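Local coordinates for protein ribulose bisphosphate carboxylase (Pyrococcus horikoshii, PDB 2D69) that probably adds carbon dioxide and water to ribulose 1,5-bisphosphate to give two molecules of 3-phosphoglycerate, as a form III RuBisCO of an archaeal AMP degradation pathway, at residues A[93-98]-A[130-135]; A[151-156]-A[391-396]; A[185-190]-A[223-228]; A[276-281]-A[309-314]; A[343-348]-A[365-370]. All coordinates share one frame; numbering follows the deposited sequence.

Contact 1 (A[93-98]-A[130-135]); sequences FEEGSL and LRHFKG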
# COMPACT_ATOMS: atom_id res chain seq x y z
N PHE A 93 4.92 27.23 24.09
CA PHE A 93 4.94 25.78 23.99
C PHE A 93 4.24 25.18 22.80
O PHE A 93 3.14 25.65 22.34
CB PHE A 93 4.37 25.18 25.28
CG PHE A 93 5.14 25.57 26.50
CD1 PHE A 93 6.52 25.51 26.53
CD2 PHE A 93 4.50 26.21 27.56
CE1 PHE A 93 7.21 25.89 27.65
CE2 PHE A 93 5.21 26.65 28.67
CZ PHE A 93 6.56 26.50 28.70
N GLU A 94 4.86 24.13 22.27
CA GLU A 94 4.19 23.33 21.27
C GLU A 94 3.41 22.31 22.02
O GLU A 94 3.98 21.39 22.64
CB GLU A 94 5.17 22.67 20.30
CG GLU A 94 4.51 21.83 19.24
CD GLU A 94 5.51 21.10 18.32
OE1 GLU A 94 6.78 21.36 18.36
OE2 GLU A 94 4.98 20.32 17.53
N GLU A 95 2.09 22.46 21.96
CA GLU A 95 1.22 21.65 22.81
C GLU A 95 1.22 20.20 22.38
O GLU A 95 1.25 19.88 21.19
CB GLU A 95 -0.20 22.28 22.87
CG GLU A 95 -0.19 23.55 23.73
CD GLU A 95 -1.53 24.22 23.96
OE1 GLU A 95 -2.60 23.80 23.35
OE2 GLU A 95 -1.50 25.15 24.81
N GLY A 96 1.17 19.31 23.38
CA GLY A 96 1.32 17.89 23.17
C GLY A 96 2.78 17.46 23.13
O GLY A 96 3.04 16.27 23.17
N SER A 97 3.74 18.37 22.98
CA SER A 97 5.14 17.96 22.89
C SER A 97 5.90 18.18 24.21
O SER A 97 6.37 19.26 24.49
CB SER A 97 5.88 18.65 21.74
OG SER A 97 7.27 18.32 21.69
N LEU A 98 6.04 17.13 25.02
CA LEU A 98 6.79 17.25 26.27
C LEU A 98 8.22 17.39 25.96
O LEU A 98 8.94 18.10 26.67
CB LEU A 98 6.57 16.06 27.15
CG LEU A 98 7.31 16.20 28.50
CD1 LEU A 98 6.38 16.16 29.65
CD2 LEU A 98 8.33 15.13 28.59
N LEU A 130 -2.35 20.30 29.82
CA LEU A 130 -2.45 18.92 30.28
C LEU A 130 -3.46 18.16 29.44
O LEU A 130 -3.33 16.92 29.25
CB LEU A 130 -2.91 18.92 31.75
CG LEU A 130 -2.95 17.57 32.47
CD1 LEU A 130 -1.62 16.90 32.37
CD2 LEU A 130 -3.35 17.73 33.96
N ARG A 131 -4.46 18.87 28.92
CA ARG A 131 -5.54 18.20 28.19
C ARG A 131 -5.05 17.57 26.85
O ARG A 131 -5.72 16.73 26.27
CB ARG A 131 -6.71 19.16 27.93
CG ARG A 131 -6.42 20.26 26.87
CD ARG A 131 -7.56 21.23 26.65
NE ARG A 131 -8.66 20.56 25.99
CZ ARG A 131 -9.94 20.93 26.05
NH1 ARG A 131 -10.29 22.01 26.74
NH2 ARG A 131 -10.86 20.23 25.40
N HIS A 132 -3.86 17.97 26.39
CA HIS A 132 -3.26 17.38 25.19
C HIS A 132 -2.33 16.19 25.50
O HIS A 132 -1.51 15.81 24.65
CB HIS A 132 -2.53 18.47 24.41
CG HIS A 132 -3.41 19.65 24.14
ND1 HIS A 132 -4.64 19.53 23.52
CD2 HIS A 132 -3.26 20.96 24.44
CE1 HIS A 132 -5.20 20.72 23.44
NE2 HIS A 132 -4.39 21.61 23.99
N PHE A 133 -2.46 15.65 26.73
CA PHE A 133 -1.85 14.40 27.14
C PHE A 133 -2.96 13.44 27.59
O PHE A 133 -3.93 13.85 28.21
CB PHE A 133 -0.85 14.61 28.21
CG PHE A 133 0.35 15.42 27.75
CD1 PHE A 133 0.29 16.76 27.70
CD2 PHE A 133 1.45 14.79 27.22
CE1 PHE A 133 1.36 17.50 27.20
CE2 PHE A 133 2.53 15.52 26.74
CZ PHE A 133 2.47 16.86 26.74
N LYS A 134 -2.77 12.19 27.24
CA LYS A 134 -3.73 11.12 27.56
C LYS A 134 -3.51 10.51 28.92
O LYS A 134 -4.44 9.97 29.52
CB LYS A 134 -3.65 9.99 26.53
CG LYS A 134 -4.26 10.38 25.18
CD LYS A 134 -4.16 9.21 24.17
CE LYS A 134 -2.80 9.15 23.50
NZ LYS A 134 -2.69 10.31 22.57
N GLY A 135 -2.28 10.57 29.39
CA GLY A 135 -1.90 9.86 30.59
C GLY A 135 -1.93 8.35 30.32
O GLY A 135 -1.95 7.96 29.18
O HOH W 1 0.55 14.22 23.78
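G96 O lies close to the ring of F133 and is gripped by two donors. One is the side-chain amide of Q262. The other is a water that lies 3.3 Å from G96 O and gives its second hydrogen to H132 O, 2.7 Å away. The water bridges the two backbones. F133 brings its ring tip to the same place, with CZ 3.7 Å from G96 O. L98 N lies at the edge of that ring, and L98 CB is 4.1 Å from F133 CE2. E95 reaches across with an extended chain. Its OE1 lies 2.9 Å from H132 NE2, and the carboxylate and imidazole planes are 34° apart. Beyond this chain, E95 OE2 pairs in a salt bridge with R131 of a second subunit, whose own H132 meets this H132 ring. An alanine in place of E95 would probably cost the R131 of that subunit one of its carboxylate partners and open a gap beside H132. G96 has a positive phi of 84°, in a type II turn from E94 to S97. Water and backbone carbonyls thus join the loop before helix 98-105 to that after helix 127-130, and E95 carries the contact on to the second subunit.

Contact 2 (A[151-156]-A[391-396]); sequences DRPLTA and DAIDAA. With SO4 (sulfate ion), chain H.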
# COMPACT_ATOMS: atom_id res chain seq x y z
N ASP A 151 -7.05 -6.19 45.07
CA ASP A 151 -6.65 -5.47 46.29
C ASP A 151 -5.13 -5.52 46.62
O ASP A 151 -4.51 -4.46 46.92
CB ASP A 151 -7.46 -5.99 47.48
CG ASP A 151 -7.28 -5.11 48.72
OD1 ASP A 151 -7.52 -3.87 48.59
OD2 ASP A 151 -6.87 -5.56 49.84
N ARG A 152 -4.54 -6.71 46.57
CA ARG A 152 -3.14 -6.89 47.01
C ARG A 152 -2.17 -6.26 46.05
O ARG A 152 -2.50 -6.11 44.88
CB ARG A 152 -2.81 -8.37 47.21
CG ARG A 152 -2.78 -9.19 45.93
CD ARG A 152 -2.13 -10.54 46.14
NE ARG A 152 -2.28 -11.35 44.93
CZ ARG A 152 -1.46 -11.33 43.92
NH1 ARG A 152 -0.40 -10.55 43.95
NH2 ARG A 152 -1.68 -12.07 42.85
N PRO A 153 -0.97 -5.88 46.49
CA PRO A 153 0.07 -5.47 45.55
C PRO A 153 0.38 -6.63 44.58
O PRO A 153 0.19 -7.80 44.87
CB PRO A 153 1.28 -5.14 46.43
CG PRO A 153 0.98 -5.63 47.76
CD PRO A 153 -0.52 -5.83 47.88
N LEU A 154 0.85 -6.27 43.42
CA LEU A 154 1.30 -7.26 42.44
C LEU A 154 2.76 -7.57 42.73
O LEU A 154 3.45 -6.75 43.33
CB LEU A 154 1.16 -6.72 41.02
CG LEU A 154 -0.26 -6.59 40.44
CD1 LEU A 154 -0.22 -5.75 39.15
CD2 LEU A 154 -0.80 -7.93 40.10
N THR A 155 3.18 -8.78 42.36
CA THR A 155 4.56 -9.20 42.47
C THR A 155 5.27 -9.38 41.13
O THR A 155 4.67 -9.72 40.11
CB THR A 155 4.68 -10.46 43.25
OG1 THR A 155 4.01 -11.51 42.54
CG2 THR A 155 4.02 -10.34 44.60
N ALA A 156 6.58 -9.13 41.17
CA ALA A 156 7.46 -9.18 40.02
C ALA A 156 8.79 -9.75 40.45
O ALA A 156 9.22 -9.56 41.60
CB ALA A 156 7.67 -7.80 39.46
N ASP A 391 2.82 -15.41 50.17
CA ASP A 391 2.22 -15.71 51.46
C ASP A 391 2.48 -14.58 52.43
O ASP A 391 1.60 -14.24 53.23
CB ASP A 391 2.80 -16.98 52.03
CG ASP A 391 2.27 -18.23 51.35
OD1 ASP A 391 1.24 -18.20 50.61
OD2 ASP A 391 2.81 -19.30 51.53
N ALA A 392 3.66 -13.98 52.38
CA ALA A 392 3.93 -12.85 53.25
C ALA A 392 3.02 -11.67 52.93
O ALA A 392 2.62 -10.96 53.83
CB ALA A 392 5.41 -12.44 53.20
N ILE A 393 2.70 -11.44 51.65
CA ILE A 393 1.80 -10.36 51.25
C ILE A 393 0.36 -10.68 51.71
O ILE A 393 -0.32 -9.82 52.25
CB ILE A 393 1.88 -10.11 49.72
CG1 ILE A 393 3.23 -9.48 49.35
CG2 ILE A 393 0.77 -9.21 49.25
CD1 ILE A 393 3.62 -9.72 47.91
N ASP A 394 -0.09 -11.92 51.56
CA ASP A 394 -1.44 -12.27 52.02
C ASP A 394 -1.55 -12.02 53.53
O ASP A 394 -2.54 -11.49 53.99
CB ASP A 394 -1.78 -13.71 51.71
CG ASP A 394 -2.05 -13.95 50.25
OD1 ASP A 394 -2.37 -13.00 49.51
OD2 ASP A 394 -1.98 -15.09 49.78
N ALA A 395 -0.50 -12.37 54.29
CA ALA A 395 -0.45 -12.11 55.72
C ALA A 395 -0.43 -10.61 56.05
O ALA A 395 -1.16 -10.16 56.92
CB ALA A 395 0.74 -12.82 56.35
N ALA A 396 0.45 -9.84 55.42
CA ALA A 396 0.47 -8.41 55.67
C ALA A 396 -0.95 -7.83 55.49
O ALA A 396 -1.44 -7.11 56.32
CB ALA A 396 1.48 -7.72 54.75
S SO4 H . -6.87 -11.15 44.62
O1 SO4 H . -7.55 -11.05 43.33
O2 SO4 H . -6.52 -9.81 45.12
O3 SO4 H . -7.82 -11.76 45.55
O4 SO4 H . -5.67 -12.00 44.53
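Apolar contact between I393 and the loop leading into strand 154-157 makes up most of this meeting. I393 CG2 sits 3.9 Å from P153 CD, and the two side chains lie alongside, running opposite ways. Its other branch runs to T155. There CD1 comes within 3.4 Å of T155 CG2, a tight pair for two methyl groups. I393 CG1 is anti to the carbonyl carbon (chi1 -70°), which lets the two branches reach two different residues. The polar part is looser. R152 passes D394 with its aliphatic chain, and R152 CD is 4.2 Å from D394 OD1. The opposite charges do not touch, for R152 NE stays 4.9 Å from D394 OD1. The guanidinium instead makes a salt bridge through NH1 to D183, and NH1 also gives a weak bond of 3.0 Å to P153 O. A leucine in place of R152 would probably leave D183 without its positive mate. A sulfate, probably from the crystallisation liquor, takes a weak, long bond of 3.5 Å from R152 NE to its O4. The contact sets helix 382-398 against the start of a strand of the TIM barrel. Helix 356-363 covers the adjoining side, touching P153 through I360 and I393 through M356, while strand 154-157 pairs with strand 368-370.

Contact 3 (A[185-190]-A[223-228]); sequences LKDDEN and YLINIT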
# COMPACT_ATOMS: atom_id res chain seq x y z
N LEU A 185 6.90 -11.67 35.39
CA LEU A 185 8.28 -11.91 35.06
C LEU A 185 8.79 -10.60 34.57
O LEU A 185 8.06 -9.87 33.89
CB LEU A 185 8.36 -12.94 33.96
CG LEU A 185 9.78 -13.26 33.45
CD1 LEU A 185 10.65 -13.92 34.54
CD2 LEU A 185 9.69 -14.12 32.22
N LYS A 186 10.03 -10.25 34.89
CA LYS A 186 10.57 -8.98 34.47
C LYS A 186 11.96 -9.17 33.88
O LYS A 186 12.83 -9.75 34.51
CB LYS A 186 10.57 -7.97 35.63
CG LYS A 186 11.11 -6.58 35.32
CD LYS A 186 11.02 -5.57 36.50
CE LYS A 186 12.02 -4.38 36.29
NZ LYS A 186 13.38 -4.66 35.55
N ASP A 187 12.19 -8.64 32.69
CA ASP A 187 13.53 -8.61 32.13
C ASP A 187 14.34 -7.52 32.80
O ASP A 187 13.80 -6.45 33.08
CB ASP A 187 13.51 -8.21 30.65
CG ASP A 187 13.04 -9.31 29.73
OD1 ASP A 187 12.96 -10.51 30.12
OD2 ASP A 187 12.72 -9.03 28.55
N ASP A 188 15.65 -7.75 32.91
CA ASP A 188 16.59 -6.75 33.30
C ASP A 188 16.68 -5.66 32.27
O ASP A 188 16.51 -5.90 31.09
CB ASP A 188 17.99 -7.36 33.44
CG ASP A 188 18.94 -6.42 34.14
OD1 ASP A 188 19.84 -5.81 33.47
OD2 ASP A 188 18.81 -6.23 35.38
N GLU A 189 17.01 -4.46 32.73
CA GLU A 189 17.14 -3.29 31.87
C GLU A 189 18.19 -3.43 30.78
O GLU A 189 18.11 -2.78 29.75
CB GLU A 189 17.39 -2.03 32.73
CG GLU A 189 18.79 -1.86 33.34
CD GLU A 189 19.05 -2.64 34.62
OE1 GLU A 189 20.23 -2.63 35.09
OE2 GLU A 189 18.10 -3.29 35.15
N ASN A 190 19.18 -4.26 31.01
CA ASN A 190 20.21 -4.59 30.00
C ASN A 190 19.83 -5.70 29.02
O ASN A 190 20.48 -5.86 28.02
CB ASN A 190 21.50 -5.08 30.72
CG ASN A 190 22.02 -4.06 31.70
OD1 ASN A 190 21.63 -2.89 31.65
ND2 ASN A 190 22.93 -4.47 32.57
N TYR A 223 4.29 -10.43 31.72
CA TYR A 223 5.70 -10.39 31.38
C TYR A 223 6.08 -8.98 30.98
O TYR A 223 5.66 -8.48 29.95
CB TYR A 223 5.95 -11.36 30.19
CG TYR A 223 7.41 -11.53 29.79
CD1 TYR A 223 8.44 -11.04 30.57
CD2 TYR A 223 7.75 -12.19 28.64
CE1 TYR A 223 9.73 -11.17 30.19
CE2 TYR A 223 9.07 -12.36 28.26
CZ TYR A 223 10.05 -11.84 29.01
OH TYR A 223 11.35 -11.99 28.63
N LEU A 224 6.90 -8.36 31.81
CA LEU A 224 7.42 -7.05 31.58
C LEU A 224 8.64 -7.24 30.74
O LEU A 224 9.78 -7.18 31.21
CB LEU A 224 7.77 -6.37 32.90
CG LEU A 224 6.63 -6.41 33.94
CD1 LEU A 224 7.11 -5.87 35.25
CD2 LEU A 224 5.39 -5.69 33.50
N ILE A 225 8.38 -7.43 29.46
CA ILE A 225 9.40 -7.77 28.48
C ILE A 225 10.05 -6.54 27.95
O ILE A 225 9.37 -5.60 27.54
CB ILE A 225 8.74 -8.64 27.37
CG1 ILE A 225 9.82 -9.12 26.38
CG2 ILE A 225 7.62 -7.91 26.63
CD1 ILE A 225 9.39 -10.34 25.63
N ASN A 226 11.39 -6.53 27.96
CA ASN A 226 12.18 -5.36 27.59
C ASN A 226 12.29 -5.14 26.07
O ASN A 226 13.01 -5.84 25.40
CB ASN A 226 13.54 -5.52 28.19
CG ASN A 226 14.37 -4.29 28.14
OD1 ASN A 226 15.47 -4.24 28.72
ND2 ASN A 226 13.83 -3.24 27.58
N ILE A 227 11.56 -4.17 25.55
CA ILE A 227 11.53 -3.82 24.12
C ILE A 227 12.48 -2.65 23.81
O ILE A 227 12.54 -2.17 22.69
CB ILE A 227 10.14 -3.43 23.66
CG1 ILE A 227 9.64 -2.16 24.32
CG2 ILE A 227 9.07 -4.57 24.01
CD1 ILE A 227 8.45 -1.52 23.55
N THR A 228 13.18 -2.19 24.81
CA THR A 228 14.09 -1.05 24.65
C THR A 228 15.05 -1.30 23.46
O THR A 228 15.57 -2.40 23.28
CB THR A 228 14.90 -0.86 25.91
OG1 THR A 228 14.05 -0.67 27.02
CG2 THR A 228 15.76 0.39 25.85
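L185 and Y223 lie side by side on neighbouring parallel strands of the TIM barrel. The strands are the two ends of a beta-alpha-beta unit whose helix is 199-217. Backbone bonds set the register. L224 N gives to L185 O at 2.8 Å, and D187 N gives to L224 O at 3.2 Å.

Carbon contacts flank the strands. L185 CD2 rests over one face of the Y223 ring, 3.8 Å from its centroid, as a CH-pi contact. I225 CB covers the opposite face, so the ring is held between two aliphatic groups. On the barrel's inner face, K186 CG meets L224 CD1 at 4.1 Å.

The carboxylate of D187 collects the polar bonds. Y223 OH gives to D187 OD1 on its syn side at 2.6 Å, with carboxylate and ring nearly perpendicular. N226 N gives to D187 OD2 on its anti side at 2.9 Å, almost straight. Y170 and R202 add further bonds, so this buried charge is well satisfied.

K186, D188 and E189 are the predicted magnesium ligands, but K186 carries no carbamate here. K162 makes salt bridges to D188 and E189. K186 NZ bends back to D187 O at 3.1 Å. D188 OD1 accepts N190 N in an Asx turn, at 3.0 Å and from above the carboxylate plane.

Contact 4 (A[276-281]-A[309-314]); sequences HAHRAM and QIHTGT. With SO4 (sulfate ion), chain F.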
# COMPACT_ATOMS: atom_id res chain seq x y z
N HIS A 276 5.56 -0.43 31.39
CA HIS A 276 6.34 -0.47 32.59
C HIS A 276 7.61 0.34 32.30
O HIS A 276 8.38 -0.00 31.42
CB HIS A 276 6.70 -1.90 32.97
CG HIS A 276 7.59 -1.96 34.17
ND1 HIS A 276 7.12 -2.22 35.43
CD2 HIS A 276 8.92 -1.74 34.30
CE1 HIS A 276 8.13 -2.18 36.29
NE2 HIS A 276 9.23 -1.86 35.63
N ALA A 277 7.80 1.41 33.03
CA ALA A 277 8.96 2.26 32.82
C ALA A 277 10.04 1.88 33.82
O ALA A 277 9.84 1.92 35.04
CB ALA A 277 8.57 3.71 32.98
N HIS A 278 11.18 1.52 33.29
CA HIS A 278 12.40 1.32 34.04
C HIS A 278 13.15 2.62 33.93
O HIS A 278 13.18 3.26 32.88
CB HIS A 278 13.19 0.15 33.48
CG HIS A 278 14.28 -0.32 34.39
ND1 HIS A 278 15.26 0.52 34.88
CD2 HIS A 278 14.52 -1.54 34.94
CE1 HIS A 278 16.05 -0.15 35.71
NE2 HIS A 278 15.64 -1.42 35.74
N ARG A 279 13.75 3.05 35.01
CA ARG A 279 14.35 4.38 35.03
C ARG A 279 15.87 4.35 34.99
O ARG A 279 16.54 5.34 35.33
CB ARG A 279 13.88 5.10 36.29
CG ARG A 279 14.27 4.40 37.59
CD ARG A 279 13.73 5.12 38.77
NE ARG A 279 14.24 4.61 40.01
CZ ARG A 279 14.26 5.28 41.17
NH1 ARG A 279 13.84 6.54 41.22
NH2 ARG A 279 14.78 4.70 42.26
N ALA A 280 16.47 3.22 34.58
CA ALA A 280 17.95 3.17 34.53
C ALA A 280 18.53 4.45 33.89
O ALA A 280 18.01 4.92 32.88
CB ALA A 280 18.42 1.95 33.77
N MET A 281 19.60 4.96 34.49
CA MET A 281 20.32 6.20 34.13
C MET A 281 19.81 7.47 34.82
O MET A 281 20.48 8.49 34.78
CB MET A 281 20.38 6.42 32.59
CG MET A 281 21.34 7.51 32.13
SD MET A 281 21.45 7.67 30.27
CE MET A 281 20.53 8.93 30.09
N GLN A 309 3.17 2.14 35.12
CA GLN A 309 3.91 1.82 36.36
C GLN A 309 5.35 2.27 36.22
O GLN A 309 5.90 2.31 35.11
CB GLN A 309 3.81 0.34 36.75
CG GLN A 309 4.19 -0.62 35.72
CD GLN A 309 3.73 -2.04 36.05
OE1 GLN A 309 4.56 -2.97 36.09
NE2 GLN A 309 2.46 -2.21 36.22
N ILE A 310 5.94 2.69 37.31
CA ILE A 310 7.32 3.21 37.25
C ILE A 310 8.01 3.01 38.60
O ILE A 310 7.38 3.14 39.67
CB ILE A 310 7.35 4.72 36.83
CG1 ILE A 310 8.76 5.24 36.63
CG2 ILE A 310 6.68 5.57 37.87
CD1 ILE A 310 8.82 6.57 35.95
N HIS A 311 9.30 2.66 38.53
CA HIS A 311 10.16 2.46 39.69
C HIS A 311 10.30 3.77 40.40
O HIS A 311 10.62 4.73 39.74
CB HIS A 311 11.57 2.00 39.23
CG HIS A 311 11.62 0.60 38.71
ND1 HIS A 311 11.77 -0.50 39.53
CD2 HIS A 311 11.58 0.11 37.44
CE1 HIS A 311 11.78 -1.60 38.80
NE2 HIS A 311 11.69 -1.26 37.53
N THR A 312 10.09 3.80 41.72
CA THR A 312 10.37 5.01 42.54
C THR A 312 11.40 4.90 43.71
O THR A 312 11.74 5.94 44.27
CB THR A 312 9.08 5.54 43.13
OG1 THR A 312 8.44 4.49 43.85
CG2 THR A 312 8.07 5.91 42.00
N GLY A 313 11.83 3.69 44.08
CA GLY A 313 12.65 3.48 45.30
C GLY A 313 11.91 2.75 46.45
O GLY A 313 10.71 2.56 46.33
N THR A 314 12.60 2.35 47.53
CA THR A 314 11.95 1.68 48.72
C THR A 314 12.51 2.01 50.11
O THR A 314 13.58 2.63 50.22
CB THR A 314 12.07 0.17 48.65
OG1 THR A 314 13.46 -0.21 48.59
CG2 THR A 314 11.42 -0.33 47.39
S SO4 F . 15.25 1.09 41.00
O1 SO4 F . 15.74 -0.27 40.77
O2 SO4 F . 16.18 1.90 41.78
O3 SO4 F . 15.05 1.71 39.68
O4 SO4 F . 13.96 0.96 41.69
O HOH W 2 13.87 8.39 43.81
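H276 and Q309 make the tight end of this contact. H276 ND1 gives a nearly straight bond of 2.7 Å to Q309 OE1. The acceptor lies in the imidazole plane, and the donor uses a lone pair in the amide plane. Q309 NE2 bonds to Y248, so both ends of the amide are held. H311, two residues on from Q309, reaches the same histidine. Its NE2 lies 3.2 Å from H276 NE2, at the edge of the H276 ring. H311 also turns an edge to the face of H278, with centroids 4.8 Å apart, and the three imidazoles form a cluster.

These are adjacent parallel strands of the TIM barrel, crossing at -18°. A277 N gives to Q309 O at 3.0 Å. The buried A277 O has no hydrogen-bond partner, though I310 CA approaches it. A277 CB packs on I310 CG1 at 4.0 Å.

Beyond the strand ends the contact is looser and wetter. R279 reaches out with an extended chain, partly exposed, and one face of its guanidinium lies over the backbone of H311 and T312. H278 is a predicted proton acceptor, and R279 and H311 are predicted to bind substrate. A sulfate sits at the guanidinium edge, probably from the crystallisation liquor. R279 NE gives to its O3 at 3.0 Å and NH2 to its O2 at 3.2 Å. R279 NH1 instead meets a water that also bonds to T312 O.

Contact 5 (A[343-348]-A[365-370]); sequences VFPVAS and KDLVIQ. With SO4 (sulfate ion), chain E.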
# COMPACT_ATOMS: atom_id res chain seq x y z
N VAL A 343 -0.89 5.84 38.39
CA VAL A 343 0.24 4.99 38.02
C VAL A 343 0.73 4.18 39.20
O VAL A 343 0.91 4.73 40.31
CB VAL A 343 1.40 5.89 37.52
CG1 VAL A 343 2.72 5.11 37.34
CG2 VAL A 343 0.98 6.68 36.25
N PHE A 344 0.93 2.88 39.03
CA PHE A 344 1.57 2.04 40.05
C PHE A 344 3.00 2.44 40.32
O PHE A 344 3.82 2.40 39.42
CB PHE A 344 1.67 0.63 39.60
CG PHE A 344 0.50 -0.24 39.99
CD1 PHE A 344 -0.24 -0.88 39.02
CD2 PHE A 344 0.22 -0.50 41.33
CE1 PHE A 344 -1.30 -1.72 39.36
CE2 PHE A 344 -0.86 -1.36 41.68
CZ PHE A 344 -1.60 -1.95 40.69
N PRO A 345 3.33 2.75 41.57
CA PRO A 345 4.76 2.77 41.96
C PRO A 345 5.28 1.33 41.97
O PRO A 345 4.51 0.42 42.34
CB PRO A 345 4.75 3.34 43.37
CG PRO A 345 3.41 3.85 43.59
CD PRO A 345 2.45 3.04 42.71
N VAL A 346 6.50 1.14 41.50
CA VAL A 346 7.17 -0.13 41.46
C VAL A 346 8.25 -0.04 42.53
O VAL A 346 9.16 0.83 42.48
CB VAL A 346 7.86 -0.42 40.11
CG1 VAL A 346 8.64 -1.78 40.19
CG2 VAL A 346 6.86 -0.37 38.89
N ALA A 347 8.11 -0.89 43.53
CA ALA A 347 9.08 -0.94 44.63
C ALA A 347 10.09 -2.08 44.41
O ALA A 347 9.69 -3.23 44.14
CB ALA A 347 8.35 -1.09 45.97
N SER A 348 11.38 -1.75 44.54
CA SER A 348 12.48 -2.68 44.30
C SER A 348 13.74 -2.28 45.05
O SER A 348 13.98 -1.08 45.30
CB SER A 348 12.80 -2.73 42.80
OG SER A 348 13.57 -3.88 42.45
N LYS A 365 -1.13 -0.82 49.46
CA LYS A 365 -1.32 -2.01 48.65
C LYS A 365 -1.22 -1.76 47.15
O LYS A 365 -1.24 -2.71 46.37
CB LYS A 365 -2.68 -2.57 48.95
CG LYS A 365 -2.83 -2.98 50.42
CD LYS A 365 -4.17 -3.63 50.73
CE LYS A 365 -5.34 -2.63 50.82
NZ LYS A 365 -6.51 -3.37 51.38
N ASP A 366 -1.22 -0.50 46.74
CA ASP A 366 -1.16 -0.17 45.33
C ASP A 366 0.28 -0.02 44.95
O ASP A 366 0.82 1.09 44.89
CB ASP A 366 -1.98 1.09 45.00
CG ASP A 366 -3.47 0.80 44.88
OD1 ASP A 366 -3.86 -0.37 44.73
OD2 ASP A 366 -4.33 1.68 44.96
N LEU A 367 0.91 -1.17 44.77
CA LEU A 367 2.32 -1.30 44.45
C LEU A 367 2.54 -2.48 43.55
O LEU A 367 1.82 -3.48 43.59
CB LEU A 367 3.16 -1.57 45.70
CG LEU A 367 3.16 -0.55 46.82
CD1 LEU A 367 3.93 -1.14 47.98
CD2 LEU A 367 3.78 0.77 46.40
N VAL A 368 3.56 -2.36 42.71
CA VAL A 368 4.15 -3.53 42.13
C VAL A 368 5.41 -3.80 42.90
O VAL A 368 6.26 -2.90 43.00
CB VAL A 368 4.47 -3.30 40.67
CG1 VAL A 368 5.16 -4.51 40.10
CG2 VAL A 368 3.20 -2.96 39.87
N ILE A 369 5.57 -5.01 43.42
CA ILE A 369 6.69 -5.29 44.32
C ILE A 369 7.67 -6.21 43.62
O ILE A 369 7.33 -7.36 43.31
CB ILE A 369 6.18 -5.95 45.58
CG1 ILE A 369 5.35 -4.96 46.39
CG2 ILE A 369 7.34 -6.47 46.43
CD1 ILE A 369 4.55 -5.64 47.49
N GLN A 370 8.85 -5.70 43.29
CA GLN A 370 9.84 -6.51 42.58
C GLN A 370 10.79 -7.10 43.63
O GLN A 370 11.47 -6.34 44.33
CB GLN A 370 10.64 -5.67 41.58
CG GLN A 370 11.53 -6.49 40.58
CD GLN A 370 12.76 -7.17 41.23
OE1 GLN A 370 12.99 -8.39 41.03
NE2 GLN A 370 13.56 -6.41 42.00
S SO4 E . 16.92 -7.24 43.97
O1 SO4 E . 17.84 -8.36 44.10
O2 SO4 E . 17.30 -6.17 44.86
O3 SO4 E . 17.03 -6.77 42.61
O4 SO4 E . 15.56 -7.68 44.22
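Q370 and S348 meet at the strand ends because of how each side chain leaves its backbone. Q370 CG is anti to the backbone N (chi1 -169°), and the chain then bends at chi2 (-71°). S348 OG is also anti to its backbone N. This brings Q370 NE2 to S348 OG at 2.6 Å, with the hydroxyl close to the amide plane. The same NE2 gives a second bond, 3.2 Å long, to O4 of a sulfate that is probably from the crystallisation liquor. That sulfate is also held by the backbone N of G350 and of G373. The amide's other end is fixed as well, since Q370 OE1 accepts from V158 N.

Behind this pair the strands run parallel. V368 N gives to P345 O, A347 N to V368 O at 2.8 Å, and Q370 N to A347 O at 2.7 Å. V346 and V368 run alongside one another on the same face of the sheet.

At the far end the F344 side chain lies nearly perpendicular to that of V368, whose CG2 sits over the F344 ring face, 4.2 Å from the centroid, in a CH-pi contact. D366 C lies at the ring edge. P345 CD comes within 3.3 Å of D366 O, and P345 CB packs on L367 CD2 at 4.1 Å. D366 itself is paired with R144.

Strands 344-348 and 368-370 are linked through helix 356-363 in a beta-alpha-beta unit of the TIM barrel. The chemistry changes along it, from mainly apolar packing at the strand starts to polar side chains at the ends. There S348 and Q370 are predicted to bind substrate, and the sulfate is consistent with an anion site.

How the contacts relate
Contact 1 comes first along the chain and stands apart, its centre about 36 Å from that of contact 2, on the opposite side of the chain's centre. It joins two loops beside the barrel. Contact 2 then spans most of the barrel sequence, and contacts 3, 4 and 5 follow in that order within its span. These four all reach one parallel sheet of eight strands, the TIM barrel. Contacts 4 and 5 are closest, about 9 Å between centres, on the adjoining strands 309-311 and 344-348. Contact 5 meets contact 2 through strands 368-370 and 154-157. Contacts 3 and 4 touch across the barrel mouth, where E189 and K186 approach H278 and H311. Predicted metal and substrate residues thus converge there.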